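PDB 6CJ7: serpin-12 from Manduca sexta, which probably inhibits serine proteases and controls the prophenoloxidase activation system in larval hemolymph. Local coordinates for residues V292-N304 with G309-S321. Sequence-based numbering, arbitrary orientation.
Sequences VSSIFTQQAELYN and GSLSPQVSSALHS
In the serpin fold, the loop from helix 284-289, including I295 and F296, packs against V315 and its neighbours on the approach to strand 317-326, which in serpins leads to the reactive-centre loop. The two segments are joined first through the backbone: V315 N donates to I295 O at 2.9 Å with an N-H...O angle of 161°. V315 CG1 comes in obliquely on F296 CE1, 3.6 Å away, from the side of the ring that I295 CG1 covers, offset toward the rim. V315 O meets the same ring at its edge, 3.5 Å from F296 CD1. I295 also rests on helix 56-66, tying this join to a neighbouring helix.

Further along, A300, which closes the type I turn begun at T297, packs its CB 3.7 Å from Q314 CB; within that turn T297 OG1 accepts from Q299 N, an ST turn. Q314 CB also sits 3.2 Å from T297 O, and the bend at chi2 carries its amide across Q298, the two amide planes 80° apart. S312 OG makes two hydrogen bonds. Anti to the backbone N (chi1 173°), it accepts from L302 N at 2.8 Å. The same OG donates to P313 O, also at 2.8 Å, in the carbonyl plane and on a lone pair, which fixes the hydroxyl's rotation. Replacing S312 by an alanine removes the hydroxyl and would probably leave L302 N without this acceptor and P313 O without this donor. At the far end, the Y303 ring meets G309 O, L311 O and S312 N at its edge, and its phenol OH donates to G309 O over 2.7 Å, tilted from the carbonyl plane.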
ATOM      1  N   VAL A 292      18.519  -2.959  -1.975  1.00 25.03           N
ATOM      2  CA  VAL A 292      18.577  -3.456  -0.603  1.00 27.01           C
ATOM      3  C   VAL A 292      18.768  -4.967  -0.610  1.00 28.21           C
ATOM      4  O   VAL A 292      18.295  -5.669   0.291  1.00 27.72           O
ATOM      5  CB  VAL A 292      17.325  -3.054   0.204  1.00 23.18           C
ATOM      6  CG1 VAL A 292      17.268  -1.538   0.378  1.00 26.62           C
ATOM      7  CG2 VAL A 292      16.060  -3.543  -0.466  1.00 26.44           C
ATOM      8  N   SER A 293      19.493  -5.478  -1.610  1.00 23.29           N
ATOM      9  CA  SER A 293      19.654  -6.922  -1.744  1.00 22.78           C
ATOM     10  C   SER A 293      20.362  -7.561  -0.551  1.00 23.67           C
ATOM     11  O   SER A 293      20.184  -8.762  -0.315  1.00 23.87           O
ATOM     12  CB  SER A 293      20.409  -7.237  -3.042  1.00 25.61           C
ATOM     13  OG  SER A 293      21.736  -6.744  -2.991  1.00 30.00           O
ATOM     14  N   SER A 294      21.147  -6.796   0.218  1.00 24.11           N
ATOM     15  CA  SER A 294      21.908  -7.400   1.309  1.00 24.83           C
ATOM     16  C   SER A 294      21.009  -8.070   2.340  1.00 23.41           C
ATOM     17  O   SER A 294      21.441  -9.032   2.991  1.00 23.72           O
ATOM     18  CB  SER A 294      22.799  -6.357   1.996  1.00 26.82           C
ATOM     19  OG  SER A 294      22.012  -5.353   2.595  1.00 32.85           O
ATOM     20  N   ILE A 295      19.767  -7.598   2.503  1.00 21.29           N
ATOM     21  CA  ILE A 295      18.924  -8.124   3.576  1.00 23.76           C
ATOM     22  C   ILE A 295      18.575  -9.589   3.380  1.00 21.36           C
ATOM     23  O   ILE A 295      18.214 -10.261   4.352  1.00 20.45           O
ATOM     24  CB  ILE A 295      17.617  -7.323   3.769  1.00 18.39           C
ATOM     25  CG1 ILE A 295      16.668  -7.535   2.584  1.00 18.88           C
ATOM     26  CG2 ILE A 295      17.890  -5.831   4.011  1.00 23.29           C
ATOM     27  CD1 ILE A 295      15.367  -6.764   2.746  1.00 18.68           C
ATOM     28  N   PHE A 296      18.647 -10.109   2.141  1.00 20.15           N
ATOM     29  CA  PHE A 296      18.326 -11.506   1.872  1.00 19.56           C
ATOM     30  C   PHE A 296      19.544 -12.421   1.918  1.00 22.74           C
ATOM     31  O   PHE A 296      19.369 -13.643   1.913  1.00 25.60           O
ATOM     32  CB  PHE A 296      17.642 -11.642   0.499  1.00 18.97           C
ATOM     33  CG  PHE A 296      16.384 -10.824   0.368  1.00 19.99           C
ATOM     34  CD1 PHE A 296      15.216 -11.228   0.991  1.00 21.07           C
ATOM     35  CD2 PHE A 296      16.379  -9.640  -0.355  1.00 23.64           C
ATOM     36  CE1 PHE A 296      14.057 -10.476   0.889  1.00 23.24           C
ATOM     37  CE2 PHE A 296      15.227  -8.874  -0.455  1.00 25.80           C
ATOM     38  CZ  PHE A 296      14.069  -9.289   0.169  1.00 26.98           C
ATOM     39  N   THR A 297      20.756 -11.865   1.981  1.00 22.89           N
ATOM     40  CA  THR A 297      21.984 -12.643   1.884  1.00 21.15           C
ATOM     41  C   THR A 297      22.425 -13.139   3.255  1.00 21.49           C
ATOM     42  O   THR A 297      22.046 -12.597   4.295  1.00 24.72           O
ATOM     43  CB  THR A 297      23.121 -11.821   1.260  1.00 24.15           C
ATOM     44  OG1 THR A 297      23.589 -10.845   2.199  1.00 26.56           O
ATOM     45  CG2 THR A 297      22.641 -11.112  -0.002  1.00 28.01           C
ATOM     46  N   GLN A 298      23.263 -14.172   3.242  1.00 24.57           N
ATOM     47  CA  GLN A 298      23.845 -14.610   4.502  1.00 26.71           C
ATOM     48  C   GLN A 298      24.915 -13.650   5.002  1.00 26.41           C
ATOM     49  O   GLN A 298      25.503 -13.902   6.060  1.00 33.21           O
ATOM     50  CB  GLN A 298      24.353 -16.048   4.347  1.00 33.35           C
ATOM     51  CG  GLN A 298      23.174 -17.046   4.369  1.00 34.73           C
ATOM     52  CD  GLN A 298      23.441 -18.347   3.638  1.00 36.77           C
ATOM     53  OE1 GLN A 298      24.312 -18.422   2.771  1.00 35.56           O
ATOM     54  NE2 GLN A 298      22.678 -19.383   3.981  1.00 35.89           N
ATOM     55  N   GLN A 299      25.149 -12.539   4.293  1.00 26.50           N
ATOM     56  CA  GLN A 299      25.957 -11.429   4.778  1.00 29.97           C
ATOM     57  C   GLN A 299      25.114 -10.315   5.385  1.00 24.81           C
ATOM     58  O   GLN A 299      25.664  -9.272   5.755  1.00 29.47           O
ATOM     59  CB  GLN A 299      26.824 -10.856   3.651  1.00 32.63           C
ATOM     60  CG  GLN A 299      27.958 -11.775   3.214  1.00 35.33           C
ATOM     61  CD  GLN A 299      27.448 -13.001   2.489  1.00 42.99           C
ATOM     62  OE1 GLN A 299      26.648 -12.895   1.559  1.00 39.48           O
ATOM     63  NE2 GLN A 299      27.889 -14.175   2.926  1.00 48.32           N
ATOM     64  N   ALA A 300      23.797 -10.508   5.484  1.00 22.65           N
ATOM     65  CA  ALA A 300      22.936  -9.508   6.101  1.00 20.54           C
ATOM     66  C   ALA A 300      23.402  -9.192   7.509  1.00 23.76           C
ATOM     67  O   ALA A 300      23.708 -10.098   8.291  1.00 23.90           O
ATOM     68  CB  ALA A 300      21.490  -9.997   6.141  1.00 20.87           C
ATOM     69  N   GLU A 301      23.436  -7.904   7.830  1.00 21.34           N
ATOM     70  CA  GLU A 301      23.895  -7.410   9.131  1.00 20.20           C
ATOM     71  C   GLU A 301      22.668  -6.928   9.894  1.00 22.72           C
ATOM     72  O   GLU A 301      22.333  -5.743   9.887  1.00 24.44           O
ATOM     73  CB  GLU A 301      24.928  -6.304   8.960  1.00 21.29           C
ATOM     74  CG  GLU A 301      26.226  -6.792   8.372  1.00 25.67           C
ATOM     75  CD  GLU A 301      27.011  -7.624   9.374  1.00 41.12           C
ATOM     76  OE1 GLU A 301      26.880  -7.383  10.592  1.00 40.37           O
ATOM     77  OE2 GLU A 301      27.761  -8.523   8.951  1.00 54.24           O
ATOM     78  N   LEU A 302      21.990  -7.874  10.547  1.00 21.57           N
ATOM     79  CA  LEU A 302      20.774  -7.625  11.311  1.00 21.56           C
ATOM     80  C   LEU A 302      20.926  -8.152  12.731  1.00 20.37           C
ATOM     81  O   LEU A 302      19.962  -8.630  13.338  1.00 22.50           O
ATOM     82  CB  LEU A 302      19.560  -8.253  10.616  1.00 19.87           C
ATOM     83  CG  LEU A 302      19.273  -7.674   9.235  1.00 23.94           C
ATOM     84  CD1 LEU A 302      18.360  -8.603   8.419  1.00 22.80           C
ATOM     85  CD2 LEU A 302      18.664  -6.255   9.376  1.00 22.92           C
ATOM     86  N   TYR A 303      22.144  -8.072  13.275  1.00 22.01           N
ATOM     87  CA  TYR A 303      22.416  -8.652  14.583  1.00 23.09           C
ATOM     88  C   TYR A 303      21.649  -7.958  15.701  1.00 25.03           C
ATOM     89  O   TYR A 303      21.411  -8.571  16.748  1.00 25.03           O
ATOM     90  CB  TYR A 303      23.923  -8.604  14.859  1.00 22.23           C
ATOM     91  CG  TYR A 303      24.343  -9.477  16.009  1.00 26.43           C
ATOM     92  CD1 TYR A 303      24.448 -10.854  15.845  1.00 27.49           C
ATOM     93  CD2 TYR A 303      24.631  -8.933  17.263  1.00 24.15           C
ATOM     94  CE1 TYR A 303      24.828 -11.674  16.892  1.00 26.37           C
ATOM     95  CE2 TYR A 303      25.003  -9.749  18.318  1.00 28.18           C
ATOM     96  CZ  TYR A 303      25.097 -11.111  18.129  1.00 25.93           C
ATOM     97  OH  TYR A 303      25.468 -11.928  19.171  1.00 32.11           O
ATOM     98  N   ASN A 304      21.251  -6.705  15.518  1.00 24.87           N
ATOM     99  CA  ASN A 304      20.478  -6.015  16.544  1.00 23.45           C
ATOM    100  C   ASN A 304      18.982  -6.258  16.396  1.00 20.81           C
ATOM    101  O   ASN A 304      18.185  -5.624  17.101  1.00 26.67           O
ATOM    102  CB  ASN A 304      20.765  -4.520  16.538  1.00 23.10           C
ATOM    103  CG  ASN A 304      22.126  -4.186  17.091  1.00 36.94           C
ATOM    104  OD1 ASN A 304      22.786  -3.270  16.597  1.00 49.72           O
ATOM    105  ND2 ASN A 304      22.557  -4.909  18.114  1.00 37.98           N
ATOM    106  N   GLY A 309      24.322 -17.099  18.613  1.00 30.39           N
ATOM    107  CA  GLY A 309      25.727 -16.858  18.883  1.00 31.76           C
ATOM    108  C   GLY A 309      26.124 -15.551  18.239  1.00 30.19           C
ATOM    109  O   GLY A 309      25.440 -14.530  18.386  1.00 31.84           O
ATOM    110  N   SER A 310      27.194 -15.582  17.450  1.00 28.96           N
ATOM    111  CA  SER A 310      27.655 -14.392  16.751  1.00 26.68           C
ATOM    112  C   SER A 310      27.031 -14.238  15.372  1.00 27.41           C
ATOM    113  O   SER A 310      27.461 -13.366  14.608  1.00 32.45           O
ATOM    114  CB  SER A 310      29.173 -14.418  16.625  1.00 35.17           C
ATOM    115  OG  SER A 310      29.561 -15.595  15.950  1.00 36.95           O
ATOM    116  N   LEU A 311      26.032 -15.056  15.036  1.00 24.99           N
ATOM    117  CA  LEU A 311      25.398 -15.002  13.724  1.00 25.33           C
ATOM    118  C   LEU A 311      24.178 -14.096  13.740  1.00 25.45           C
ATOM    119  O   LEU A 311      23.383 -14.107  14.688  1.00 26.05           O
ATOM    120  CB  LEU A 311      24.972 -16.395  13.254  1.00 26.68           C
ATOM    121  CG  LEU A 311      26.069 -17.432  13.024  1.00 36.39           C
ATOM    122  CD1 LEU A 311      25.448 -18.728  12.544  1.00 39.44           C
ATOM    123  CD2 LEU A 311      27.097 -16.926  12.029  1.00 41.55           C
ATOM    124  N   SER A 312      24.010 -13.347  12.654  1.00 25.68           N
ATOM    125  CA  SER A 312      22.838 -12.545  12.343  1.00 21.30           C
ATOM    126  C   SER A 312      21.838 -13.358  11.529  1.00 20.88           C
ATOM    127  O   SER A 312      22.230 -14.158  10.675  1.00 22.32           O
ATOM    128  CB  SER A 312      23.236 -11.307  11.557  1.00 21.89           C
ATOM    129  OG  SER A 312      22.079 -10.616  11.111  1.00 22.41           O
ATOM    130  N   PRO A 313      20.544 -13.183  11.754  1.00 20.78           N
ATOM    131  CA  PRO A 313      19.559 -13.716  10.806  1.00 21.63           C
ATOM    132  C   PRO A 313      19.584 -12.909   9.520  1.00 21.80           C
ATOM    133  O   PRO A 313      20.188 -11.843   9.432  1.00 21.88           O
ATOM    134  CB  PRO A 313      18.229 -13.547  11.544  1.00 21.22           C
ATOM    135  CG  PRO A 313      18.456 -12.299  12.377  1.00 20.74           C
ATOM    136  CD  PRO A 313      19.919 -12.336  12.794  1.00 20.26           C
ATOM    137  N   GLN A 314      18.939 -13.452   8.495  1.00 22.73           N
ATOM    138  CA  GLN A 314      18.638 -12.673   7.301  1.00 24.24           C
ATOM    139  C   GLN A 314      17.165 -12.846   6.970  1.00 19.51           C
ATOM    140  O   GLN A 314      16.476 -13.701   7.537  1.00 19.32           O
ATOM    141  CB  GLN A 314      19.510 -13.074   6.102  1.00 24.36           C
ATOM    142  CG  GLN A 314      19.228 -14.445   5.534  1.00 24.90           C
ATOM    143  CD  GLN A 314      20.009 -15.543   6.219  1.00 29.78           C
ATOM    144  OE1 GLN A 314      21.041 -15.293   6.876  1.00 33.35           O
ATOM    145  NE2 GLN A 314      19.521 -16.766   6.096  1.00 28.85           N
ATOM    146  N   VAL A 315      16.682 -12.011   6.047  1.00 18.52           N
ATOM    147  CA  VAL A 315      15.285 -12.087   5.619  1.00 20.35           C
ATOM    148  C   VAL A 315      15.114 -13.288   4.700  1.00 19.26           C
ATOM    149  O   VAL A 315      15.780 -13.388   3.663  1.00 23.40           O
ATOM    150  CB  VAL A 315      14.844 -10.800   4.912  1.00 18.96           C
ATOM    151  CG1 VAL A 315      13.391 -10.950   4.423  1.00 17.20           C
ATOM    152  CG2 VAL A 315      14.983  -9.587   5.849  1.00 17.63           C
ATOM    153  N   SER A 316      14.249 -14.221   5.097  1.00 17.40           N
ATOM    154  CA  SER A 316      13.950 -15.364   4.241  1.00 18.42           C
ATOM    155  C   SER A 316      12.808 -15.070   3.288  1.00 19.34           C
ATOM    156  O   SER A 316      12.854 -15.485   2.120  1.00 22.65           O
ATOM    157  CB  SER A 316      13.593 -16.598   5.076  1.00 19.58           C
ATOM    158  OG  SER A 316      14.594 -16.847   6.043  1.00 21.58           O
ATOM    159  N   SER A 317      11.768 -14.407   3.776  1.00 21.61           N
ATOM    160  CA  SER A 317      10.615 -14.058   2.967  1.00 20.66           C
ATOM    161  C   SER A 317      10.156 -12.668   3.384  1.00 21.17           C
ATOM    162  O   SER A 317      10.170 -12.342   4.573  1.00 20.96           O
ATOM    163  CB  SER A 317       9.471 -15.068   3.151  1.00 28.40           C
ATOM    164  OG  SER A 317       9.818 -16.322   2.586  1.00 32.56           O
ATOM    165  N   ALA A 318       9.792 -11.847   2.403  1.00 18.42           N
ATOM    166  CA  ALA A 318       9.251 -10.511   2.638  1.00 17.32           C
ATOM    167  C   ALA A 318       7.955 -10.431   1.850  1.00 20.04           C
ATOM    168  O   ALA A 318       7.978 -10.434   0.613  1.00 21.30           O
ATOM    169  CB  ALA A 318      10.231  -9.420   2.201  1.00 21.04           C
ATOM    170  N   LEU A 319       6.829 -10.394   2.562  1.00 17.70           N
ATOM    171  CA  LEU A 319       5.519 -10.587   1.956  1.00 18.46           C
ATOM    172  C   LEU A 319       4.625  -9.396   2.257  1.00 20.26           C
ATOM    173  O   LEU A 319       4.568  -8.925   3.401  1.00 18.94           O
ATOM    174  CB  LEU A 319       4.870 -11.876   2.473  1.00 19.40           C
ATOM    175  CG  LEU A 319       5.736 -13.127   2.302  1.00 26.20           C
ATOM    176  CD1 LEU A 319       5.098 -14.336   2.969  1.00 30.70           C
ATOM    177  CD2 LEU A 319       5.953 -13.377   0.825  1.00 28.67           C
ATOM    178  N   HIS A 320       3.925  -8.925   1.228  1.00 18.15           N
ATOM    179  CA  HIS A 320       3.040  -7.776   1.335  1.00 16.76           C
ATOM    180  C   HIS A 320       1.684  -8.107   0.730  1.00 18.40           C
ATOM    181  O   HIS A 320       1.602  -8.703  -0.340  1.00 21.57           O
ATOM    182  CB  HIS A 320       3.642  -6.553   0.614  1.00 15.99           C
ATOM    183  CG  HIS A 320       2.704  -5.377   0.525  1.00 19.12           C
ATOM    184  ND1 HIS A 320       2.030  -4.869   1.617  1.00 19.61           N
ATOM    185  CD2 HIS A 320       2.320  -4.624  -0.536  1.00 22.09           C
ATOM    186  CE1 HIS A 320       1.269  -3.856   1.229  1.00 20.83           C
ATOM    187  NE2 HIS A 320       1.441  -3.674  -0.066  1.00 18.37           N
ATOM    188  N   SER A 321       0.617  -7.718   1.417  1.00 16.66           N
ATOM    189  CA  SER A 321      -0.719  -7.850   0.856  1.00 17.57           C
ATOM    190  C   SER A 321      -1.460  -6.535   1.017  1.00 18.86           C
ATOM    191  O   SER A 321      -1.325  -5.855   2.039  1.00 18.97           O
ATOM    192  CB  SER A 321      -1.514  -8.972   1.520  1.00 21.37           C
ATOM    193  OG  SER A 321      -2.822  -9.049   0.948  1.00 29.44           O
TER
HETATM  194  O   HOH W   1      20.670 -18.949   6.071  1.00 39.58           O